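Local coordinates for protein haloacid dehalogenase (Pseudomonas aeruginosa, PDB 3UMC) that probably hydrolyses the carbon-halogen bond of L-2-haloacids, as a dehalogenase of the haloacid dehalogenase-like hydrolase superfamily, at residues Trp36-Gln45 with Cys57-Arg65; Trp82-Arg90 with Ser142-Leu150. One frame throughout, in Å; residues are numbered along the deposited sequence.

Overall arrangement
From the N terminus the chain runs through strand 24-27 of the parallel sheet and leaves it for a helical region. Contact 1 forms there first: helix 36-50 is followed by helix 57-67, with the last turn of the first helix and a short loop between the segments. Contact 2 begins later, at the start of helix 85-99, and closes a far longer loop when the chain returns through strand 137-140 to residues 142-150. The two contacts follow one another in series, neither enclosing nor crossing the other. Contact 1 is internal to the helical part, whereas contact 2 joins that part to the sheet domain. Their centres lie about 18 Å apart, and Trp64 NE1 probably donates to His89 O.

Contact 1. Residues Trp36-Gln45 with Cys57-Arg65; sequences WRSSLIEQFQ and CVELTDRWR
The indole of Trp36 is covered on one face by the side chain of Arg65, while CB of Arg37 lies over the opposite face and the methyl CG2 of Thr61 meets the ring edge. Arg65 offers both its carbon chain and its charge: CD stands 4.2 Å from the centroid of the Trp36 six-membered ring as a CH-pi contact, and CZ lies above the five-membered ring as a cation-pi partner. The bend in the arginine chain at chi2 (53°) carries it across that face. Ring and guanidinium planes are inclined by 40°, so this is no parallel stack.

The guanidinium of Arg37 presents its edge to Asp62. Arg37 NE reaches Asp62 OD1 and Arg37 NH2 reaches Asp62 OD2, both at 2.9 Å, each oxygen accepting on its syn lone pair. This side-on, two-nitrogen salt bridge is nearly coplanar, which should restrain rotation of both groups. Arg37 spans the gap because its chain is extended from CG to NE, and CD1 of Ile41 lies over the rim of one guanidinium face.

Leu60 CB lies over a face of the Phe44 ring, and Leu60 CD1 comes 3.8 Å from Phe44 CE1. Phe44 fits as a knob among Cys57, Leu60, Thr61 and Trp64; reciprocally, Thr61 enters the hole formed by Arg37, Leu40, Ile41 and Phe44. The Thr61 hydroxyl is turned back to Cys57 O, with OG1 to O 2.9 Å.

The helices run roughly opposed but strongly inclined, local axes 9.0 Å and 137° apart. They belong to the helical part inserted after the first core strand, consistent with the cap domain of L-2-haloacid dehalogenases. Glu221 accepts from Trp36 NE1; helix 85-99 touches Leu60 and Trp64, and Ile112 of helix 106-113 touches Phe44 and Trp64.

Contact 2. Residues Trp82-Arg90 with Ser142-Leu150; sequences WQHLDQLHR and SNGNTALML
The first turn of helix 85-99 meets the loop that leads into helix 146-156, with CA of Leu85 5.3 Å from CA of Gly144 and the two local helix directions nearly perpendicular, at 87°. Asn145 carries the direct polar link: its OD1 accepts from Asp86 N over 3.1 Å. The donor stands well above the carbonyl plane, and the bond is moderately bent. With CG set between its own backbone N and carbonyl carbon (chi1 49°), the Asn145 amide also lies flat against His84. Ring and amide planes are 9° apart, and ND2 sits over the ring centre; on the opposite ring face lies OE1 of Gln87.

That glutamine and His84 form a capping box at the start of helix 85-99. His84 N donates to Gln87 OE1 at 2.7 Å, while the return bond from Gln87 N to His84 ND1 is weak. Asn145 occupies the N-cap position of the other helix, so the contact pairs two helix starts. In the fold it joins the helical part to the loop after strand 137-140 of the parallel, Rossmann-like sheet of haloacid dehalogenase-like hydrolases.

Leu85 lays CD2 against the backbone of Gly144, 3.5 Å from its CA, and turns CB to Asn143 O. A water bridges the backbones here, accepting from Leu85 N and donating to Asn143 O, 2.8 Å away. From the first turn of helix 146-156, Leu148 CD1 reaches the carboxylate of Asp86, 3.7 Å from Asp86 OD1, and more loosely Leu85 CD2. The same OD1 has its hydrogen-bonding partner in NE2 of His117. At the dimer interface, His84 packs on Asp187 of the second subunit and Ala147 on Leu186 of that subunit.

Contact 1. Residues Trp36-Gln45 with Cys57-Arg65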
loop_
_atom_site.group_PDB
_atom_site.type_symbol
_atom_site.label_atom_id
_atom_site.label_comp_id
_atom_site.label_asym_id
_atom_site.label_seq_id
_atom_site.Cartn_x
_atom_site.Cartn_y
_atom_site.Cartn_z
ATOM N N TRP A 36 -18.166 -4.838 10.896
ATOM C CA TRP A 36 -18.835 -3.758 10.214
ATOM C C TRP A 36 -20.266 -3.573 10.778
ATOM O O TRP A 36 -20.726 -2.467 10.960
ATOM C CB TRP A 36 -18.819 -3.988 8.689
ATOM C CG TRP A 36 -19.326 -5.273 8.276
ATOM C CD1 TRP A 36 -18.601 -6.455 8.100
ATOM C CD2 TRP A 36 -20.697 -5.597 8.016
ATOM N NE1 TRP A 36 -19.457 -7.485 7.735
ATOM C CE2 TRP A 36 -20.746 -6.990 7.694
ATOM C CE3 TRP A 36 -21.899 -4.861 8.068
ATOM C CZ2 TRP A 36 -21.942 -7.641 7.422
ATOM C CZ3 TRP A 36 -23.097 -5.504 7.779
ATOM C CH2 TRP A 36 -23.113 -6.884 7.470
ATOM N N ARG A 37 -20.953 -4.672 11.057
ATOM C CA ARG A 37 -22.347 -4.614 11.416
ATOM C C ARG A 37 -22.556 -3.828 12.717
ATOM O O ARG A 37 -23.403 -2.879 12.735
ATOM C CB ARG A 37 -22.899 -6.027 11.532
ATOM C CG ARG A 37 -24.336 -6.097 11.953
ATOM C CD ARG A 37 -24.876 -7.484 11.806
ATOM N NE ARG A 37 -26.339 -7.485 11.856
ATOM C CZ ARG A 37 -27.052 -7.550 12.976
ATOM N NH1 ARG A 37 -26.471 -7.604 14.156
ATOM N NH2 ARG A 37 -28.376 -7.560 12.903
ATOM N N SER A 38 -21.812 -4.180 13.776
ATOM C CA SER A 38 -21.882 -3.402 15.034
ATOM C C SER A 38 -21.559 -1.915 14.836
ATOM O O SER A 38 -22.213 -1.020 15.444
ATOM C CB SER A 38 -20.939 -3.898 16.145
ATOM O OG SER A 38 -21.252 -5.201 16.580
ATOM N N SER A 39 -20.514 -1.640 14.045
ATOM C CA SER A 39 -20.073 -0.265 13.832
ATOM C C SER A 39 -21.113 0.531 13.050
ATOM O O SER A 39 -21.306 1.721 13.311
ATOM C CB SER A 39 -18.728 -0.236 13.091
ATOM O OG SER A 39 -17.735 -0.862 13.886
ATOM N N LEU A 40 -21.746 -0.067 12.068
ATOM C CA LEU A 40 -22.732 0.672 11.357
ATOM C C LEU A 40 -23.935 0.898 12.303
ATOM O O LEU A 40 -24.441 2.003 12.391
ATOM C CB LEU A 40 -23.152 -0.017 10.056
ATOM C CG LEU A 40 -22.385 0.477 8.816
ATOM C CD1 LEU A 40 -20.825 0.305 8.925
ATOM C CD2 LEU A 40 -22.886 -0.201 7.600
ATOM N N ILE A 41 -24.386 -0.126 13.013
ATOM C CA ILE A 41 -25.554 0.026 13.886
ATOM C C ILE A 41 -25.330 1.191 14.823
ATOM O O ILE A 41 -26.172 2.094 14.937
ATOM C CB ILE A 41 -25.863 -1.254 14.693
ATOM C CG1 ILE A 41 -26.417 -2.283 13.764
ATOM C CG2 ILE A 41 -26.893 -1.022 15.794
ATOM C CD1 ILE A 41 -26.473 -3.607 14.372
ATOM N N GLU A 42 -24.177 1.170 15.465
ATOM C CA GLU A 42 -23.792 2.199 16.389
ATOM C C GLU A 42 -23.845 3.608 15.782
ATOM O O GLU A 42 -24.254 4.560 16.449
ATOM C CB GLU A 42 -22.389 1.888 16.852
ATOM C CG GLU A 42 -21.896 2.674 18.060
ATOM C CD GLU A 42 -20.905 1.867 18.928
ATOM O OE1 GLU A 42 -20.850 0.600 18.789
ATOM O OE2 GLU A 42 -20.209 2.516 19.766
ATOM N N GLN A 43 -23.458 3.740 14.516
ATOM C CA GLN A 43 -23.338 5.035 13.923
ATOM C C GLN A 43 -24.756 5.542 13.553
ATOM O O GLN A 43 -25.059 6.719 13.682
ATOM C CB GLN A 43 -22.390 4.980 12.713
ATOM C CG GLN A 43 -20.908 4.972 13.118
ATOM C CD GLN A 43 -19.970 4.881 11.913
ATOM O OE1 GLN A 43 -19.334 5.863 11.513
ATOM N NE2 GLN A 43 -19.916 3.732 11.322
ATOM N N PHE A 44 -25.587 4.640 13.063
ATOM C CA PHE A 44 -26.997 4.930 12.868
ATOM C C PHE A 44 -27.739 5.439 14.122
ATOM O O PHE A 44 -28.582 6.310 13.982
ATOM C CB PHE A 44 -27.739 3.730 12.315
ATOM C CG PHE A 44 -27.601 3.577 10.851
ATOM C CD1 PHE A 44 -28.128 4.522 10.000
ATOM C CD2 PHE A 44 -26.911 2.483 10.302
ATOM C CE1 PHE A 44 -27.993 4.401 8.617
ATOM C CE2 PHE A 44 -26.784 2.345 8.930
ATOM C CZ PHE A 44 -27.321 3.320 8.086
ATOM N N GLN A 45 -27.422 4.880 15.288
ATOM C CA GLN A 45 -28.025 5.252 16.578
ATOM C C GLN A 45 -27.531 6.580 17.131
ATOM O O GLN A 45 -28.225 7.215 17.926
ATOM C CB GLN A 45 -27.667 4.230 17.659
ATOM C CG GLN A 45 -28.267 2.834 17.515
ATOM C CD GLN A 45 -27.880 1.953 18.673
ATOM O OE1 GLN A 45 -26.764 2.044 19.188
ATOM N NE2 GLN A 45 -28.787 1.093 19.092
ATOM N N CYS A 57 -32.010 1.157 12.341
ATOM C CA CYS A 57 -30.615 0.832 12.303
ATOM C C CYS A 57 -30.297 -0.566 11.826
ATOM O O CYS A 57 -29.511 -0.730 10.906
ATOM C CB CYS A 57 -30.094 1.027 13.697
ATOM S SG CYS A 57 -30.539 2.695 14.263
ATOM N N VAL A 58 -30.931 -1.581 12.404
ATOM C CA VAL A 58 -30.573 -2.929 12.063
ATOM C C VAL A 58 -30.952 -3.245 10.638
ATOM O O VAL A 58 -30.149 -3.793 9.880
ATOM C CB VAL A 58 -31.145 -3.951 13.048
ATOM C CG1 VAL A 58 -31.003 -5.340 12.498
ATOM C CG2 VAL A 58 -30.436 -3.822 14.401
ATOM N N GLU A 59 -32.168 -2.874 10.265
ATOM C CA GLU A 59 -32.732 -3.253 8.980
ATOM C C GLU A 59 -31.972 -2.576 7.830
ATOM O O GLU A 59 -31.683 -3.224 6.818
ATOM C CB GLU A 59 -34.257 -2.924 8.967
ATOM C CG GLU A 59 -35.145 -3.784 8.050
ATOM C CD GLU A 59 -36.652 -3.350 8.094
ATOM O OE1 GLU A 59 -37.123 -2.871 9.151
ATOM O OE2 GLU A 59 -37.362 -3.460 7.061
ATOM N N LEU A 60 -31.650 -1.292 8.004
ATOM C CA LEU A 60 -30.801 -0.537 7.070
ATOM C C LEU A 60 -29.426 -1.178 6.885
ATOM O O LEU A 60 -29.000 -1.446 5.756
ATOM C CB LEU A 60 -30.594 0.893 7.564
ATOM C CG LEU A 60 -31.693 1.869 7.192
ATOM C CD1 LEU A 60 -31.517 3.204 7.946
ATOM C CD2 LEU A 60 -31.710 2.057 5.665
ATOM N N THR A 61 -28.762 -1.429 8.005
ATOM C CA THR A 61 -27.433 -2.040 8.011
ATOM C C THR A 61 -27.456 -3.364 7.279
ATOM O O THR A 61 -26.656 -3.570 6.386
ATOM C CB THR A 61 -26.911 -2.218 9.394
ATOM O OG1 THR A 61 -26.769 -0.924 9.993
ATOM C CG2 THR A 61 -25.583 -2.968 9.361
ATOM N N ASP A 62 -28.407 -4.236 7.623
ATOM C CA ASP A 62 -28.458 -5.572 7.059
ATOM C C ASP A 62 -28.849 -5.606 5.602
ATOM O O ASP A 62 -28.302 -6.381 4.819
ATOM C CB ASP A 62 -29.356 -6.483 7.912
ATOM C CG ASP A 62 -28.678 -6.879 9.225
ATOM O OD1 ASP A 62 -27.453 -6.571 9.339
ATOM O OD2 ASP A 62 -29.353 -7.462 10.133
ATOM N N ARG A 63 -29.812 -4.772 5.228
ATOM C CA ARG A 63 -30.207 -4.681 3.840
ATOM C C ARG A 63 -29.095 -4.058 2.969
ATOM O O ARG A 63 -28.918 -4.448 1.821
ATOM C CB ARG A 63 -31.512 -3.876 3.726
ATOM C CG ARG A 63 -32.821 -4.615 4.259
ATOM C CD ARG A 63 -33.370 -5.639 3.227
ATOM N NE ARG A 63 -33.489 -5.080 1.875
ATOM C CZ ARG A 63 -34.471 -4.276 1.464
ATOM N NH1 ARG A 63 -35.450 -3.900 2.300
ATOM N NH2 ARG A 63 -34.468 -3.830 0.200
ATOM N N TRP A 64 -28.384 -3.066 3.501
ATOM C CA TRP A 64 -27.354 -2.363 2.731
ATOM C C TRP A 64 -26.258 -3.345 2.297
ATOM O O TRP A 64 -25.845 -3.381 1.136
ATOM C CB TRP A 64 -26.751 -1.263 3.578
ATOM C CG TRP A 64 -26.030 -0.191 2.844
ATOM C CD1 TRP A 64 -25.802 -0.096 1.497
ATOM C CD2 TRP A 64 -25.425 0.924 3.428
ATOM N NE1 TRP A 64 -25.120 1.063 1.213
ATOM C CE2 TRP A 64 -24.854 1.692 2.391
ATOM C CE3 TRP A 64 -25.305 1.365 4.729
ATOM C CZ2 TRP A 64 -24.182 2.849 2.634
ATOM C CZ3 TRP A 64 -24.643 2.497 4.965
ATOM C CH2 TRP A 64 -24.098 3.250 3.945
ATOM N N ARG A 65 -25.867 -4.196 3.232
ATOM C CA ARG A 65 -24.827 -5.172 2.999
ATOM C C ARG A 65 -25.189 -6.125 1.876
ATOM O O ARG A 65 -24.301 -6.685 1.238
ATOM C CB ARG A 65 -24.508 -5.942 4.300
ATOM C CG ARG A 65 -23.407 -7.017 4.179
ATOM C CD ARG A 65 -22.136 -6.466 3.576
ATOM N NE ARG A 65 -21.003 -7.381 3.676
ATOM C CZ ARG A 65 -19.771 -7.080 3.292
ATOM N NH1 ARG A 65 -19.503 -5.910 2.728
ATOM N NH2 ARG A 65 -18.797 -7.969 3.426
#

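Contact 2. Residues Trp82-Arg90 with Ser142-Leu150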
loop_
_atom_site.group_PDB
_atom_site.type_symbol
_atom_site.label_atom_id
_atom_site.label_comp_id
_atom_site.label_asym_id
_atom_site.label_seq_id
_atom_site.Cartn_x
_atom_site.Cartn_y
_atom_site.Cartn_z
ATOM N N TRP A 82 -17.199 0.129 -14.498
ATOM C CA TRP A 82 -16.516 0.080 -13.214
ATOM C C TRP A 82 -17.010 1.190 -12.285
ATOM O O TRP A 82 -17.030 2.364 -12.648
ATOM C CB TRP A 82 -14.961 0.184 -13.364
ATOM C CG TRP A 82 -14.300 0.223 -11.993
ATOM C CD1 TRP A 82 -13.872 1.327 -11.319
ATOM C CD2 TRP A 82 -14.115 -0.893 -11.104
ATOM N NE1 TRP A 82 -13.394 0.962 -10.062
ATOM C CE2 TRP A 82 -13.534 -0.395 -9.912
ATOM C CE3 TRP A 82 -14.404 -2.250 -11.193
ATOM C CZ2 TRP A 82 -13.232 -1.205 -8.825
ATOM C CZ3 TRP A 82 -14.073 -3.079 -10.094
ATOM C CH2 TRP A 82 -13.493 -2.535 -8.924
ATOM N N GLN A 83 -17.422 0.803 -11.088
ATOM C CA GLN A 83 -17.567 1.730 -9.970
ATOM C C GLN A 83 -16.869 1.093 -8.770
ATOM O O GLN A 83 -16.869 -0.130 -8.615
ATOM C CB GLN A 83 -19.043 1.994 -9.646
ATOM C CG GLN A 83 -19.757 2.897 -10.677
ATOM C CD GLN A 83 -21.197 3.290 -10.250
ATOM O OE1 GLN A 83 -22.128 2.484 -10.366
ATOM N NE2 GLN A 83 -21.364 4.524 -9.740
ATOM N N HIS A 84 -16.257 1.915 -7.944
ATOM C CA HIS A 84 -15.607 1.377 -6.775
ATOM C C HIS A 84 -16.603 1.272 -5.619
ATOM O O HIS A 84 -17.739 1.786 -5.720
ATOM C CB HIS A 84 -14.296 2.117 -6.422
ATOM C CG HIS A 84 -14.430 3.575 -6.124
ATOM N ND1 HIS A 84 -15.407 4.086 -5.302
ATOM C CD2 HIS A 84 -13.651 4.628 -6.490
ATOM C CE1 HIS A 84 -15.249 5.398 -5.206
ATOM N NE2 HIS A 84 -14.188 5.750 -5.916
ATOM N N LEU A 85 -16.179 0.624 -4.524
ATOM C CA LEU A 85 -17.116 0.248 -3.471
ATOM C C LEU A 85 -17.778 1.442 -2.805
ATOM O O LEU A 85 -18.965 1.355 -2.484
ATOM C CB LEU A 85 -16.464 -0.665 -2.436
ATOM C CG LEU A 85 -17.394 -1.300 -1.404
ATOM C CD1 LEU A 85 -18.288 -2.300 -2.097
ATOM C CD2 LEU A 85 -16.634 -1.993 -0.192
ATOM N N ASP A 86 -17.044 2.545 -2.589
ATOM C CA ASP A 86 -17.660 3.791 -2.087
ATOM C C ASP A 86 -18.859 4.248 -2.941
ATOM O O ASP A 86 -19.897 4.635 -2.406
ATOM C CB ASP A 86 -16.624 4.936 -1.993
ATOM C CG ASP A 86 -16.202 5.262 -0.540
ATOM O OD1 ASP A 86 -17.004 5.087 0.401
ATOM O OD2 ASP A 86 -15.049 5.734 -0.342
ATOM N N GLN A 87 -18.740 4.141 -4.263
ATOM C CA GLN A 87 -19.850 4.511 -5.158
ATOM C C GLN A 87 -21.003 3.551 -5.047
ATOM O O GLN A 87 -22.164 3.980 -5.072
ATOM C CB GLN A 87 -19.393 4.589 -6.634
ATOM C CG GLN A 87 -18.270 5.649 -6.892
ATOM C CD GLN A 87 -17.568 5.492 -8.241
ATOM O OE1 GLN A 87 -16.808 4.551 -8.471
ATOM N NE2 GLN A 87 -17.842 6.427 -9.153
ATOM N N LEU A 88 -20.713 2.250 -4.955
ATOM C CA LEU A 88 -21.784 1.278 -4.819
ATOM C C LEU A 88 -22.447 1.429 -3.464
ATOM O O LEU A 88 -23.673 1.300 -3.360
ATOM C CB LEU A 88 -21.308 -0.144 -5.055
ATOM C CG LEU A 88 -20.655 -0.500 -6.416
ATOM C CD1 LEU A 88 -20.072 -1.913 -6.353
ATOM C CD2 LEU A 88 -21.600 -0.361 -7.667
ATOM N N HIS A 89 -21.687 1.753 -2.427
ATOM C CA HIS A 89 -22.310 2.060 -1.149
ATOM C C HIS A 89 -23.244 3.279 -1.234
ATOM O O HIS A 89 -24.321 3.285 -0.620
ATOM C CB HIS A 89 -21.286 2.277 -0.027
ATOM C CG HIS A 89 -20.638 1.009 0.450
ATOM N ND1 HIS A 89 -19.568 0.993 1.320
ATOM C CD2 HIS A 89 -20.893 -0.283 0.146
ATOM C CE1 HIS A 89 -19.224 -0.253 1.562
ATOM N NE2 HIS A 89 -20.015 -1.045 0.869
ATOM N N ARG A 90 -22.806 4.302 -1.966
ATOM C CA ARG A 90 -23.619 5.513 -2.157
ATOM C C ARG A 90 -24.941 5.236 -2.881
ATOM O O ARG A 90 -25.987 5.571 -2.374
ATOM C CB ARG A 90 -22.834 6.600 -2.908
ATOM C CG ARG A 90 -23.693 7.756 -3.520
ATOM C CD ARG A 90 -24.689 8.351 -2.518
ATOM N NE ARG A 90 -24.118 9.454 -1.749
ATOM C CZ ARG A 90 -24.081 10.733 -2.144
ATOM N NH1 ARG A 90 -24.572 11.117 -3.319
ATOM N NH2 ARG A 90 -23.537 11.638 -1.341
ATOM N N SER A 142 -9.039 -6.356 -0.397
ATOM C CA SER A 142 -10.403 -5.967 -0.145
ATOM C C SER A 142 -11.129 -5.506 -1.405
ATOM O O SER A 142 -10.551 -4.910 -2.316
ATOM C CB SER A 142 -10.400 -4.795 0.824
ATOM O OG SER A 142 -11.710 -4.480 1.220
ATOM N N ASN A 143 -12.438 -5.740 -1.397
ATOM C CA ASN A 143 -13.316 -5.109 -2.339
ATOM C C ASN A 143 -13.448 -3.624 -2.095
ATOM O O ASN A 143 -13.711 -2.877 -3.005
ATOM C CB ASN A 143 -14.672 -5.823 -2.321
ATOM C CG ASN A 143 -14.581 -7.172 -2.945
ATOM O OD1 ASN A 143 -13.803 -7.358 -3.867
ATOM N ND2 ASN A 143 -15.362 -8.103 -2.479
ATOM N N GLY A 144 -13.272 -3.188 -0.853
ATOM C CA GLY A 144 -13.137 -1.780 -0.548
ATOM C C GLY A 144 -12.089 -1.105 -1.410
ATOM O O GLY A 144 -10.959 -1.655 -1.581
ATOM N N ASN A 145 -12.404 0.066 -1.956
ATOM C CA ASN A 145 -11.418 0.831 -2.713
ATOM C C ASN A 145 -10.344 1.382 -1.770
ATOM O O ASN A 145 -10.566 1.572 -0.554
ATOM C CB ASN A 145 -12.040 2.002 -3.499
ATOM C CG ASN A 145 -12.971 2.851 -2.630
ATOM O OD1 ASN A 145 -14.003 2.366 -2.123
ATOM N ND2 ASN A 145 -12.590 4.094 -2.419
ATOM N N THR A 146 -9.215 1.705 -2.381
ATOM C CA THR A 146 -8.025 2.089 -1.672
ATOM C C THR A 146 -8.319 3.184 -0.660
ATOM O O THR A 146 -7.985 3.077 0.489
ATOM C CB THR A 146 -6.927 2.466 -2.703
ATOM O OG1 THR A 146 -6.572 1.322 -3.479
ATOM C CG2 THR A 146 -5.704 3.008 -2.016
ATOM N N ALA A 147 -9.043 4.207 -1.060
ATOM C CA ALA A 147 -9.256 5.377 -0.191
ATOM C C ALA A 147 -10.118 4.993 1.032
ATOM O O ALA A 147 -9.856 5.401 2.148
ATOM C CB ALA A 147 -9.908 6.521 -1.019
ATOM N N LEU A 148 -11.120 4.148 0.814
ATOM C CA LEU A 148 -11.972 3.607 1.903
ATOM C C LEU A 148 -11.107 2.762 2.872
ATOM O O LEU A 148 -11.163 2.927 4.081
ATOM C CB LEU A 148 -13.090 2.718 1.293
ATOM C CG LEU A 148 -14.213 2.227 2.225
ATOM C CD1 LEU A 148 -15.509 1.913 1.413
ATOM C CD2 LEU A 148 -13.796 1.001 3.025
HETATM N N MSE A 149 -10.235 1.922 2.305
HETATM C CA MSE A 149 -9.367 1.060 3.136
HETATM C C MSE A 149 -8.300 1.830 3.896
HETATM O O MSE A 149 -7.831 1.389 4.972
HETATM C CB MSE A 149 -8.735 -0.020 2.286
HETATM C CG MSE A 149 -9.649 -1.118 1.902
HETATM SE SE MSE A 149 -10.025 -2.261 3.537
HETATM C CE MSE A 149 -11.888 -1.746 3.496
ATOM N N LEU A 150 -7.919 2.995 3.370
ATOM C CA LEU A 150 -7.000 3.856 4.095
ATOM C C LEU A 150 -7.624 4.406 5.375
ATOM O O LEU A 150 -6.984 4.393 6.438
ATOM C CB LEU A 150 -6.522 5.003 3.192
ATOM C CG LEU A 150 -5.398 4.782 2.185
ATOM C CD1 LEU A 150 -5.450 5.774 1.025
ATOM C CD2 LEU A 150 -4.176 5.025 2.908
HETATM O O HOH W 1 -13.576 -0.924 -4.955
#